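HTH-type transcriptional regulator Rv1985c/MT2039 (Mycobacterium tuberculosis, PDB 3ISP) binds DNA as a LysR-family transcriptional regulator, probably activating expression of the exporter LysE and repressing its own. Local coordinates at residues 12-17 with 50-55; 104-109 with 124-129; 131-136 with 150-155. All blocks are in the same frame, centred on the assembly; numbering follows the deposited sequence.

Contact 1: residues 12-17 with 50-55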
ATOM      1  N   ALA A  12      27.287 -10.292   5.399  1.00 70.20           N
ATOM      2  CA  ALA A  12      27.064 -11.539   4.695  1.00 75.64           C
ATOM      3  C   ALA A  12      25.828 -12.200   5.276  1.00 72.66           C
ATOM      4  O   ALA A  12      24.925 -12.596   4.549  1.00 67.88           O
ATOM      5  CB  ALA A  12      28.273 -12.445   4.839  1.00 80.81           C
ATOM      6  N   ALA A  13      25.796 -12.293   6.602  1.00 72.54           N
ATOM      7  CA  ALA A  13      24.690 -12.908   7.323  1.00 72.67           C
ATOM      8  C   ALA A  13      23.360 -12.246   6.976  1.00 76.28           C
ATOM      9  O   ALA A  13      22.387 -12.920   6.620  1.00 71.83           O
ATOM     10  CB  ALA A  13      24.940 -12.826   8.815  1.00 71.88           C
ATOM     11  N   LEU A  14      23.331 -10.922   7.098  1.00 69.10           N
ATOM     12  CA  LEU A  14      22.160 -10.131   6.772  1.00 61.88           C
ATOM     13  C   LEU A  14      21.655 -10.480   5.382  1.00 70.11           C
ATOM     14  O   LEU A  14      20.571 -11.050   5.213  1.00 68.04           O
ATOM     15  CB  LEU A  14      22.534  -8.653   6.807  1.00 58.98           C
ATOM     16  CG  LEU A  14      21.370  -7.682   6.695  1.00 53.76           C
ATOM     17  CD1 LEU A  14      20.330  -8.059   7.716  1.00 53.02           C
ATOM     18  CD2 LEU A  14      21.831  -6.268   6.909  1.00 55.86           C
ATOM     19  N   ALA A  15      22.471 -10.129   4.391  1.00 74.42           N
ATOM     20  CA  ALA A  15      22.130 -10.260   2.979  1.00 70.84           C
ATOM     21  C   ALA A  15      21.615 -11.646   2.663  1.00 74.54           C
ATOM     22  O   ALA A  15      20.699 -11.809   1.850  1.00 80.71           O
ATOM     23  CB  ALA A  15      23.339  -9.928   2.107  1.00 67.88           C
ATOM     24  N   ALA A  16      22.202 -12.642   3.318  1.00 72.90           N
ATOM     25  CA  ALA A  16      21.802 -14.026   3.122  1.00 76.30           C
ATOM     26  C   ALA A  16      20.433 -14.260   3.739  1.00 76.19           C
ATOM     27  O   ALA A  16      19.566 -14.875   3.127  1.00 81.61           O
ATOM     28  CB  ALA A  16      22.824 -14.959   3.724  1.00 75.79           C
ATOM     29  N   VAL A  17      20.236 -13.746   4.945  1.00 73.94           N
ATOM     30  CA  VAL A  17      18.979 -13.939   5.648  1.00 74.58           C
ATOM     31  C   VAL A  17      17.824 -13.224   4.953  1.00 78.20           C
ATOM     32  O   VAL A  17      16.687 -13.682   5.011  1.00 76.66           O
ATOM     33  CB  VAL A  17      19.079 -13.479   7.112  1.00 74.82           C
ATOM     34  CG1 VAL A  17      17.711 -13.481   7.769  1.00 79.14           C
ATOM     35  CG2 VAL A  17      20.021 -14.381   7.877  1.00 76.42           C
ATOM     36  N   GLN A  50      20.358  -0.527  15.475  1.00 58.29           N
ATOM     37  CA  GLN A  50      19.043  -0.627  14.851  1.00 55.50           C
ATOM     38  C   GLN A  50      18.655  -2.082  14.647  1.00 53.92           C
ATOM     39  O   GLN A  50      19.497  -2.951  14.448  1.00 54.80           O
ATOM     40  CB  GLN A  50      19.059   0.058  13.486  1.00 48.65           C
ATOM     41  CG  GLN A  50      19.558   1.475  13.499  1.00 55.74           C
ATOM     42  CD  GLN A  50      18.443   2.493  13.599  1.00 65.53           C
ATOM     43  OE1 GLN A  50      17.267   2.191  13.350  1.00 65.87           O
ATOM     44  NE2 GLN A  50      18.810   3.717  13.950  1.00 70.38           N
ATOM     45  N   VAL A  51      17.370  -2.358  14.690  1.00 49.67           N
ATOM     46  CA  VAL A  51      16.932  -3.669  14.292  1.00 51.81           C
ATOM     47  C   VAL A  51      16.992  -3.667  12.767  1.00 56.86           C
ATOM     48  O   VAL A  51      16.606  -2.672  12.140  1.00 53.70           O
ATOM     49  CB  VAL A  51      15.538  -3.951  14.843  1.00 49.90           C
ATOM     50  CG1 VAL A  51      14.868  -5.082  14.088  1.00 51.75           C
ATOM     51  CG2 VAL A  51      15.644  -4.263  16.322  1.00 52.29           C
ATOM     52  N   LEU A  52      17.489  -4.760  12.178  1.00 53.35           N
ATOM     53  CA  LEU A  52      17.798  -4.801  10.748  1.00 51.11           C
ATOM     54  C   LEU A  52      16.978  -5.806   9.939  1.00 58.15           C
ATOM     55  O   LEU A  52      16.838  -5.674   8.717  1.00 56.15           O
ATOM     56  CB  LEU A  52      19.283  -5.073  10.538  1.00 51.60           C
ATOM     57  CG  LEU A  52      20.218  -3.980  11.045  1.00 54.46           C
ATOM     58  CD1 LEU A  52      21.667  -4.402  10.918  1.00 59.08           C
ATOM     59  CD2 LEU A  52      19.972  -2.695  10.297  1.00 58.55           C
ATOM     60  N   VAL A  53      16.439  -6.804  10.626  1.00 59.08           N
ATOM     61  CA  VAL A  53      15.710  -7.883   9.984  1.00 55.08           C
ATOM     62  C   VAL A  53      14.443  -8.194  10.745  1.00 58.47           C
ATOM     63  O   VAL A  53      14.493  -8.496  11.931  1.00 60.87           O
ATOM     64  CB  VAL A  53      16.516  -9.189  10.015  1.00 56.47           C
ATOM     65  CG1 VAL A  53      15.788 -10.266   9.229  1.00 65.67           C
ATOM     66  CG2 VAL A  53      17.902  -8.977   9.476  1.00 57.02           C
ATOM     67  N   VAL A  54      13.306  -8.143  10.070  1.00 59.62           N
ATOM     68  CA  VAL A  54      12.094  -8.674  10.661  1.00 61.80           C
ATOM     69  C   VAL A  54      12.240 -10.201  10.716  1.00 70.84           C
ATOM     70  O   VAL A  54      12.435 -10.846   9.685  1.00 73.17           O
ATOM     71  CB  VAL A  54      10.866  -8.297   9.845  1.00 60.21           C
ATOM     72  CG1 VAL A  54       9.642  -8.328  10.725  1.00 66.95           C
ATOM     73  CG2 VAL A  54      11.045  -6.924   9.242  1.00 57.97           C
ATOM     74  N   ARG A  55      12.158 -10.774  11.915  1.00 68.49           N
ATOM     75  CA  ARG A  55      12.434 -12.199  12.101  1.00 71.48           C
ATOM     76  C   ARG A  55      11.334 -13.116  11.573  1.00 78.81           C
ATOM     77  O   ARG A  55      11.575 -14.303  11.354  1.00 81.36           O
ATOM     78  CB  ARG A  55      12.703 -12.519  13.575  1.00 69.11           C
ATOM     79  CG  ARG A  55      14.170 -12.513  13.977  1.00 70.32           C
ATOM     80  CD  ARG A  55      14.677 -11.118  14.308  1.00 70.62           C
ATOM     81  NE  ARG A  55      16.095 -11.118  14.656  1.00 66.81           N
ATOM     82  CZ  ARG A  55      16.790 -10.021  14.939  1.00 70.43           C
ATOM     83  NH1 ARG A  55      16.194  -8.835  14.913  1.00 65.51           N
ATOM     84  NH2 ARG A  55      18.078 -10.107  15.258  1.00 68.49           N
TER
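No flat group takes part where Leu14 and Val17 meet Leu52 and Val53; there is no ring face or edge to cover, and branched aliphatic side chains do all the work. The nearby guanidinium of Arg55 is directed to a different task, a salt bridge with Glu45 on helix 34-48. Val53 lies at the middle, its two methyls divided between two residues of helix 9-20. With chi1 at -175°, CG1 lies opposite the backbone N and meets Val17 CG1 at 4.0 Å, the two side chains crossing nearly at right angles. CG2, the other branch, faces Leu14 CD1, and these side chains slide past each other in opposite directions; their modelled separation is too short to be taken literally. The same Leu14 CD1 also comes to 4.2 Å from Leu52 CB. No hydrogen bond joins the segments, and what holds them is apolar packing. Leu68 and Leu69 of helix 66-82 press on Leu14, while Phe23, Val37 and Ile41 also pack on Val17. A helical core packed against a two-stranded hairpin, here strands 53-54 and 60-61, is characteristic of the winged helix-turn-helix DNA-binding domain of LysR regulators.

Contact 2: residues 104-109 with 124-129; sequences DSMATW and VRIEDQ
Met106 meets Val124 and Ile126 within a beta-alpha-beta unit of the regulatory domain, in which parallel strands 95-101 and 120-126 are linked through the short helix 103-107. The packing is concentrated on this one methionine. Its CG starts opposite the backbone N (chi1 173°), and two further bends, at chi2 and chi3, fold the chain so that different parts serve different partners. The terminal CE reaches Val124 CG1 at 3.5 Å, tip to tip. Nearer the backbone, Ile126 CD1 crosses at about a right angle and comes within 3.7 Å of Met106 CB. Val101 of the neighbouring parallel strand 95-101 touches both Met106 and Val124 and extends the apolar packing into the sheet. The other side is looser, for Ile126 is partly exposed. A third subunit, another copy of the protein, covers the contact from outside: its Pro222 packs on Val124, its Thr223 on Ile126 and its Glu225 on Met106, and Val124 also makes backbone hydrogen bonds to it. Further along the segment, Thr108 OG1 donates a 2.8 Å hydrogen bond to Asp104 O, the hydroxyl lying in the carbonyl plane, at a C=O...donor angle of 147°.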
ATOM      1  N   ASP A 104      10.327   0.632 -22.078  1.00 54.15           N
ATOM      2  CA  ASP A 104      10.552   1.377 -23.312  1.00 52.28           C
ATOM      3  C   ASP A 104      12.015   1.397 -23.777  1.00 51.48           C
ATOM      4  O   ASP A 104      12.283   1.447 -24.977  1.00 51.99           O
ATOM      5  CB  ASP A 104      10.006   2.799 -23.174  1.00 50.80           C
ATOM      6  CG  ASP A 104       8.492   2.844 -23.242  1.00 57.52           C
ATOM      7  OD1 ASP A 104       7.897   1.871 -23.771  1.00 51.92           O
ATOM      8  OD2 ASP A 104       7.905   3.850 -22.773  1.00 54.70           O
ATOM      9  N   SER A 105      12.960   1.344 -22.845  1.00 47.32           N
ATOM     10  CA  SER A 105      14.362   1.283 -23.251  1.00 48.29           C
ATOM     11  C   SER A 105      14.761  -0.093 -23.745  1.00 49.84           C
ATOM     12  O   SER A 105      15.566  -0.211 -24.668  1.00 52.89           O
ATOM     13  CB  SER A 105      15.298   1.731 -22.131  1.00 47.49           C
ATOM     14  OG  SER A 105      15.088   3.096 -21.799  1.00 51.11           O
ATOM     15  N   MET A 106      14.211  -1.134 -23.128  1.00 49.16           N
ATOM     16  CA  MET A 106      14.587  -2.490 -23.507  1.00 54.44           C
ATOM     17  C   MET A 106      14.102  -2.810 -24.918  1.00 55.55           C
ATOM     18  O   MET A 106      14.753  -3.539 -25.655  1.00 60.94           O
ATOM     19  CB  MET A 106      14.066  -3.527 -22.498  1.00 55.92           C
ATOM     20  CG  MET A 106      14.281  -4.985 -22.925  1.00 56.33           C
ATOM     21  SD  MET A 106      16.010  -5.486 -23.119  1.00 47.71           S
ATOM     22  CE  MET A 106      16.541  -5.350 -21.455  1.00 36.56           C
ATOM     23  N   ALA A 107      12.964  -2.254 -25.299  1.00 55.33           N
ATOM     24  CA  ALA A 107      12.406  -2.555 -26.605  1.00 61.90           C
ATOM     25  C   ALA A 107      13.087  -1.760 -27.712  1.00 63.83           C
ATOM     26  O   ALA A 107      13.007  -2.119 -28.888  1.00 67.65           O
ATOM     27  CB  ALA A 107      10.912  -2.305 -26.620  1.00 56.51           C
ATOM     28  N   THR A 108      13.745  -0.673 -27.346  1.00 53.34           N
ATOM     29  CA  THR A 108      14.363   0.157 -28.359  1.00 55.49           C
ATOM     30  C   THR A 108      15.880   0.059 -28.304  1.00 58.75           C
ATOM     31  O   THR A 108      16.468  -0.909 -28.783  1.00 65.68           O
ATOM     32  CB  THR A 108      13.896   1.608 -28.258  1.00 52.43           C
ATOM     33  OG1 THR A 108      14.203   2.120 -26.959  1.00 56.75           O
ATOM     34  CG2 THR A 108      12.398   1.686 -28.465  1.00 51.95           C
ATOM     35  N   TRP A 109      16.518   1.036 -27.681  1.00 58.34           N
ATOM     36  CA  TRP A 109      17.965   1.135 -27.759  1.00 49.94           C
ATOM     37  C   TRP A 109      18.752   0.134 -26.922  1.00 54.73           C
ATOM     38  O   TRP A 109      19.793  -0.341 -27.379  1.00 57.04           O
ATOM     39  CB  TRP A 109      18.402   2.552 -27.443  1.00 48.26           C
ATOM     40  CG  TRP A 109      18.077   2.990 -26.069  1.00 50.10           C
ATOM     41  CD1 TRP A 109      16.935   3.605 -25.641  1.00 46.83           C
ATOM     42  CD2 TRP A 109      18.926   2.874 -24.925  1.00 51.35           C
ATOM     43  NE1 TRP A 109      17.016   3.865 -24.288  1.00 46.40           N
ATOM     44  CE2 TRP A 109      18.230   3.430 -23.829  1.00 46.49           C
ATOM     45  CE3 TRP A 109      20.206   2.353 -24.722  1.00 45.45           C
ATOM     46  CZ2 TRP A 109      18.773   3.479 -22.557  1.00 46.29           C
ATOM     47  CZ3 TRP A 109      20.740   2.403 -23.464  1.00 48.38           C
ATOM     48  CH2 TRP A 109      20.026   2.962 -22.392  1.00 46.83           C
ATOM     49  N   VAL A 124      18.692  -9.170 -15.998  1.00 60.34           N
ATOM     50  CA  VAL A 124      17.992  -7.947 -16.345  1.00 61.17           C
ATOM     51  C   VAL A 124      16.560  -7.953 -15.812  1.00 63.13           C
ATOM     52  O   VAL A 124      15.860  -8.958 -15.899  1.00 68.94           O
ATOM     53  CB  VAL A 124      17.989  -7.733 -17.876  1.00 58.01           C
ATOM     54  CG1 VAL A 124      17.298  -6.439 -18.234  1.00 55.02           C
ATOM     55  CG2 VAL A 124      19.406  -7.720 -18.397  1.00 59.51           C
ATOM     56  N   ARG A 125      16.146  -6.827 -15.242  1.00 53.05           N
ATOM     57  CA  ARG A 125      14.818  -6.680 -14.681  1.00 52.11           C
ATOM     58  C   ARG A 125      14.139  -5.549 -15.409  1.00 56.05           C
ATOM     59  O   ARG A 125      14.719  -4.482 -15.576  1.00 56.50           O
ATOM     60  CB  ARG A 125      14.899  -6.278 -13.211  1.00 63.21           C
ATOM     61  CG  ARG A 125      15.924  -7.017 -12.385  1.00 63.60           C
ATOM     62  CD  ARG A 125      15.514  -8.453 -12.222  1.00 68.19           C
ATOM     63  NE  ARG A 125      16.431  -9.176 -11.355  1.00 68.97           N
ATOM     64  CZ  ARG A 125      16.337  -9.193 -10.032  1.00 62.95           C
ATOM     65  NH1 ARG A 125      15.374  -8.516  -9.424  1.00 52.81           N
ATOM     66  NH2 ARG A 125      17.214  -9.883  -9.323  1.00 69.41           N
ATOM     67  N   ILE A 126      12.903  -5.761 -15.831  1.00 59.92           N
ATOM     68  CA  ILE A 126      12.141  -4.679 -16.423  1.00 52.68           C
ATOM     69  C   ILE A 126      11.359  -4.000 -15.327  1.00 54.46           C
ATOM     70  O   ILE A 126      10.392  -4.550 -14.817  1.00 61.63           O
ATOM     71  CB  ILE A 126      11.182  -5.174 -17.489  1.00 48.11           C
ATOM     72  CG1 ILE A 126      11.953  -5.905 -18.584  1.00 56.79           C
ATOM     73  CG2 ILE A 126      10.430  -4.013 -18.069  1.00 47.90           C
ATOM     74  CD1 ILE A 126      12.919  -5.032 -19.327  1.00 54.97           C
ATOM     75  N   GLU A 127      11.782  -2.800 -14.962  1.00 51.53           N
ATOM     76  CA  GLU A 127      11.162  -2.093 -13.867  1.00 55.42           C
ATOM     77  C   GLU A 127      10.936  -0.639 -14.247  1.00 58.11           C
ATOM     78  O   GLU A 127      11.695  -0.068 -15.030  1.00 57.28           O
ATOM     79  CB  GLU A 127      12.045  -2.174 -12.617  1.00 60.04           C
ATOM     80  CG  GLU A 127      12.463  -3.590 -12.227  1.00 62.53           C
ATOM     81  CD  GLU A 127      11.293  -4.495 -11.841  1.00 67.63           C
ATOM     82  OE1 GLU A 127      10.124  -4.038 -11.888  1.00 68.41           O
ATOM     83  OE2 GLU A 127      11.547  -5.672 -11.494  1.00 63.89           O
ATOM     84  N   ASP A 128       9.889  -0.039 -13.698  1.00 56.76           N
ATOM     85  CA  ASP A 128       9.667   1.376 -13.926  1.00 61.79           C
ATOM     86  C   ASP A 128      10.597   2.206 -13.031  1.00 66.38           C
ATOM     87  O   ASP A 128      11.513   1.669 -12.401  1.00 63.97           O
ATOM     88  CB  ASP A 128       8.182   1.767 -13.755  1.00 62.44           C
ATOM     89  CG  ASP A 128       7.631   1.508 -12.336  1.00 71.19           C
ATOM     90  OD1 ASP A 128       8.395   1.456 -11.334  1.00 66.94           O
ATOM     91  OD2 ASP A 128       6.394   1.377 -12.229  1.00 73.97           O
ATOM     92  N   GLN A 129      10.360   3.513 -12.991  1.00 64.56           N
ATOM     93  CA  GLN A 129      11.189   4.420 -12.221  1.00 59.39           C
ATOM     94  C   GLN A 129      11.249   4.001 -10.770  1.00 64.91           C
ATOM     95  O   GLN A 129      12.335   3.842 -10.204  1.00 66.36           O
ATOM     96  CB  GLN A 129      10.619   5.830 -12.304  1.00 63.83           C
ATOM     97  CG  GLN A 129      11.638   6.917 -12.127  1.00 59.52           C
ATOM     98  CD  GLN A 129      11.015   8.202 -11.632  1.00 65.71           C
ATOM     99  OE1 GLN A 129      10.372   8.225 -10.582  1.00 69.26           O
ATOM    100  NE2 GLN A 129      11.203   9.283 -12.384  1.00 66.62           N
TER

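Contact 3: residues 131-136 with 150-155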
ATOM      1  N   HIS A 131      10.141   1.163  -9.086  1.00 65.78           N
ATOM      2  CA  HIS A 131      10.629  -0.182  -8.838  1.00 66.87           C
ATOM      3  C   HIS A 131      12.157  -0.283  -8.918  1.00 69.83           C
ATOM      4  O   HIS A 131      12.779  -0.967  -8.095  1.00 70.63           O
ATOM      5  CB  HIS A 131       9.981  -1.177  -9.798  1.00 68.35           C
ATOM      6  CG  HIS A 131       8.518  -1.397  -9.555  1.00 78.65           C
ATOM      7  ND1 HIS A 131       8.034  -2.011  -8.417  1.00 75.20           N
ATOM      8  CD2 HIS A 131       7.434  -1.111 -10.318  1.00 78.97           C
ATOM      9  CE1 HIS A 131       6.716  -2.079  -8.484  1.00 78.31           C
ATOM     10  NE2 HIS A 131       6.328  -1.540  -9.627  1.00 79.83           N
ATOM     11  N   SER A 132      12.757   0.395  -9.899  1.00 67.18           N
ATOM     12  CA  SER A 132      14.211   0.317 -10.105  1.00 66.33           C
ATOM     13  C   SER A 132      15.017   1.052  -9.029  1.00 64.26           C
ATOM     14  O   SER A 132      16.059   0.567  -8.596  1.00 67.29           O
ATOM     15  CB  SER A 132      14.607   0.786 -11.513  1.00 63.03           C
ATOM     16  OG  SER A 132      14.513   2.190 -11.639  1.00 63.79           O
ATOM     17  N   ALA A 133      14.539   2.210  -8.585  1.00 64.31           N
ATOM     18  CA  ALA A 133      15.205   2.910  -7.487  1.00 61.30           C
ATOM     19  C   ALA A 133      15.273   2.043  -6.231  1.00 64.25           C
ATOM     20  O   ALA A 133      16.243   2.112  -5.478  1.00 62.78           O
ATOM     21  CB  ALA A 133      14.505   4.214  -7.186  1.00 64.02           C
ATOM     22  N   ARG A 134      14.240   1.235  -5.995  1.00 66.62           N
ATOM     23  CA  ARG A 134      14.247   0.321  -4.854  1.00 70.59           C
ATOM     24  C   ARG A 134      15.379  -0.697  -4.976  1.00 67.11           C
ATOM     25  O   ARG A 134      16.166  -0.884  -4.049  1.00 66.88           O
ATOM     26  CB  ARG A 134      12.908  -0.411  -4.708  1.00 72.57           C
ATOM     27  CG  ARG A 134      12.827  -1.265  -3.438  1.00 76.80           C
ATOM     28  CD  ARG A 134      11.621  -2.198  -3.419  1.00 87.11           C
ATOM     29  NE  ARG A 134      11.236  -2.568  -2.054  1.00 99.99           N
ATOM     30  CZ  ARG A 134      10.559  -3.671  -1.731  1.00104.90           C
ATOM     31  NH1 ARG A 134      10.199  -4.536  -2.673  1.00101.33           N
ATOM     32  NH2 ARG A 134      10.253  -3.918  -0.462  1.00103.20           N
ATOM     33  N   LEU A 135      15.448  -1.354  -6.128  1.00 65.44           N
ATOM     34  CA  LEU A 135      16.460  -2.367  -6.385  1.00 62.30           C
ATOM     35  C   LEU A 135      17.877  -1.791  -6.314  1.00 64.34           C
ATOM     36  O   LEU A 135      18.837  -2.506  -6.011  1.00 64.12           O
ATOM     37  CB  LEU A 135      16.210  -3.022  -7.744  1.00 59.05           C
ATOM     38  CG  LEU A 135      14.802  -3.587  -7.948  1.00 64.95           C
ATOM     39  CD1 LEU A 135      14.582  -4.024  -9.389  1.00 61.89           C
ATOM     40  CD2 LEU A 135      14.545  -4.742  -6.996  1.00 65.56           C
ATOM     41  N   LEU A 136      18.016  -0.503  -6.599  1.00 61.74           N
ATOM     42  CA  LEU A 136      19.310   0.143  -6.434  1.00 61.89           C
ATOM     43  C   LEU A 136      19.631   0.335  -4.958  1.00 59.92           C
ATOM     44  O   LEU A 136      20.693  -0.067  -4.498  1.00 65.05           O
ATOM     45  CB  LEU A 136      19.360   1.482  -7.160  1.00 62.22           C
ATOM     46  CG  LEU A 136      19.503   1.426  -8.673  1.00 58.60           C
ATOM     47  CD1 LEU A 136      19.827   2.817  -9.194  1.00 62.50           C
ATOM     48  CD2 LEU A 136      20.587   0.442  -9.064  1.00 56.51           C
ATOM     49  N   ASN A 150      17.548  12.383  -9.960  1.00 63.03           N
ATOM     50  CA  ASN A 150      18.161  12.487  -8.630  1.00 66.83           C
ATOM     51  C   ASN A 150      18.961  11.244  -8.263  1.00 64.63           C
ATOM     52  O   ASN A 150      18.493  10.128  -8.446  1.00 70.50           O
ATOM     53  CB  ASN A 150      17.112  12.785  -7.547  1.00 64.92           C
ATOM     54  CG  ASN A 150      16.594  14.230  -7.595  1.00 78.41           C
ATOM     55  OD1 ASN A 150      17.162  15.107  -8.273  1.00 68.12           O
ATOM     56  ND2 ASN A 150      15.507  14.481  -6.865  1.00 79.00           N
ATOM     57  N   PRO A 151      20.179  11.428  -7.745  1.00 65.74           N
ATOM     58  CA  PRO A 151      20.983  10.256  -7.385  1.00 64.40           C
ATOM     59  C   PRO A 151      20.331   9.464  -6.267  1.00 64.05           C
ATOM     60  O   PRO A 151      20.086  10.023  -5.197  1.00 64.40           O
ATOM     61  CB  PRO A 151      22.294  10.868  -6.875  1.00 60.78           C
ATOM     62  CG  PRO A 151      22.323  12.262  -7.422  1.00 62.57           C
ATOM     63  CD  PRO A 151      20.888  12.691  -7.485  1.00 69.47           C
ATOM     64  N   VAL A 152      20.052   8.187  -6.499  1.00 61.63           N
ATOM     65  CA  VAL A 152      19.598   7.343  -5.406  1.00 63.34           C
ATOM     66  C   VAL A 152      20.823   7.020  -4.584  1.00 63.55           C
ATOM     67  O   VAL A 152      21.942   7.070  -5.100  1.00 62.64           O
ATOM     68  CB  VAL A 152      18.882   6.041  -5.877  1.00 65.92           C
ATOM     69  CG1 VAL A 152      18.300   6.208  -7.289  1.00 58.01           C
ATOM     70  CG2 VAL A 152      19.809   4.852  -5.799  1.00 62.63           C
ATOM     71  N   PRO A 153      20.617   6.722  -3.293  1.00 70.66           N
ATOM     72  CA  PRO A 153      21.642   6.425  -2.279  1.00 73.33           C
ATOM     73  C   PRO A 153      22.690   5.404  -2.732  1.00 67.34           C
ATOM     74  O   PRO A 153      22.344   4.293  -3.146  1.00 66.57           O
ATOM     75  CB  PRO A 153      20.818   5.854  -1.122  1.00 72.82           C
ATOM     76  CG  PRO A 153      19.505   6.547  -1.240  1.00 70.44           C
ATOM     77  CD  PRO A 153      19.263   6.751  -2.713  1.00 68.21           C
ATOM     78  N   GLY A 154      23.959   5.793  -2.650  1.00 65.08           N
ATOM     79  CA  GLY A 154      25.059   4.942  -3.071  1.00 66.02           C
ATOM     80  C   GLY A 154      25.229   4.851  -4.577  1.00 65.17           C
ATOM     81  O   GLY A 154      25.792   3.878  -5.082  1.00 59.67           O
ATOM     82  N   CYS A 155      24.760   5.869  -5.297  1.00 66.13           N
ATOM     83  CA  CYS A 155      24.703   5.806  -6.751  1.00 57.98           C
ATOM     84  C   CYS A 155      25.165   7.071  -7.479  1.00 55.28           C
ATOM     85  O   CYS A 155      24.774   8.179  -7.129  1.00 55.17           O
ATOM     86  CB  CYS A 155      23.279   5.474  -7.176  1.00 58.11           C
ATOM     87  SG  CYS A 155      22.907   3.731  -7.279  1.00 67.98           S
TER
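Ala133 and Leu136, one turn apart on helix 129-137, face Val152 in the loop before strand 155-169 and Cys155 at the start of that strand, all in the alpha/beta regulatory domain related to periplasmic binding proteins. The segment opens with His131, whose backbone N is capped by Asp128 OD1. Ser132 packs on Ala144 and Thr146 of strand 143-146, its OG hydrogen-bonded to Asp128 O and Gln129 O. Ala133 follows, its CB 4.3 Å from Val152 CG1, a light touch that lets the backbones come close, with CA atoms of Ala133 and Val152 6.6 Å apart. Arg134 points away from the loop and pairs with Glu138 in a salt bridge, and Leu135 packs on Val140 and Ala141. Leu136 then carries most of the helix's share. Its CG lies anti to the carbonyl carbon and beside the backbone N (chi1 -76°); the side chain crosses Val152 at roughly a right angle, CB 3.7 Å and CD1 4.0 Å from Val152 CG2. A type II turn from Val152 to Cys155 shapes the loop, Gly154 supplying the positive phi (76°), and Gln269 bonds Val152 N and Asn150 O. At the turn's last position, Cys155 SG stands 3.7 Å from Leu136 CD1.

Overall arrangement
All three contacts are apolar and lack hydrogen bonds between their segments, yet they serve different parts of the fold. Contact 1 belongs to the DNA-binding domain, its centre about 25 Å from that of the chain, and its four touching residues are all buried. Contacts 2 and 3 share the regulatory domain, and each includes a partly exposed participant. Branched aliphatics suffice in contact 1, whereas sulfur-containing side chains join in contacts 2 and 3. Strand 120-126 and helix 129-137 are consecutive in the chain, and these two contacts touch, Glu127 CG packing 3.6 Å from Leu135 CD1. Contact 1 reaches neither, its nearest atoms about 12 and 10 Å away from them.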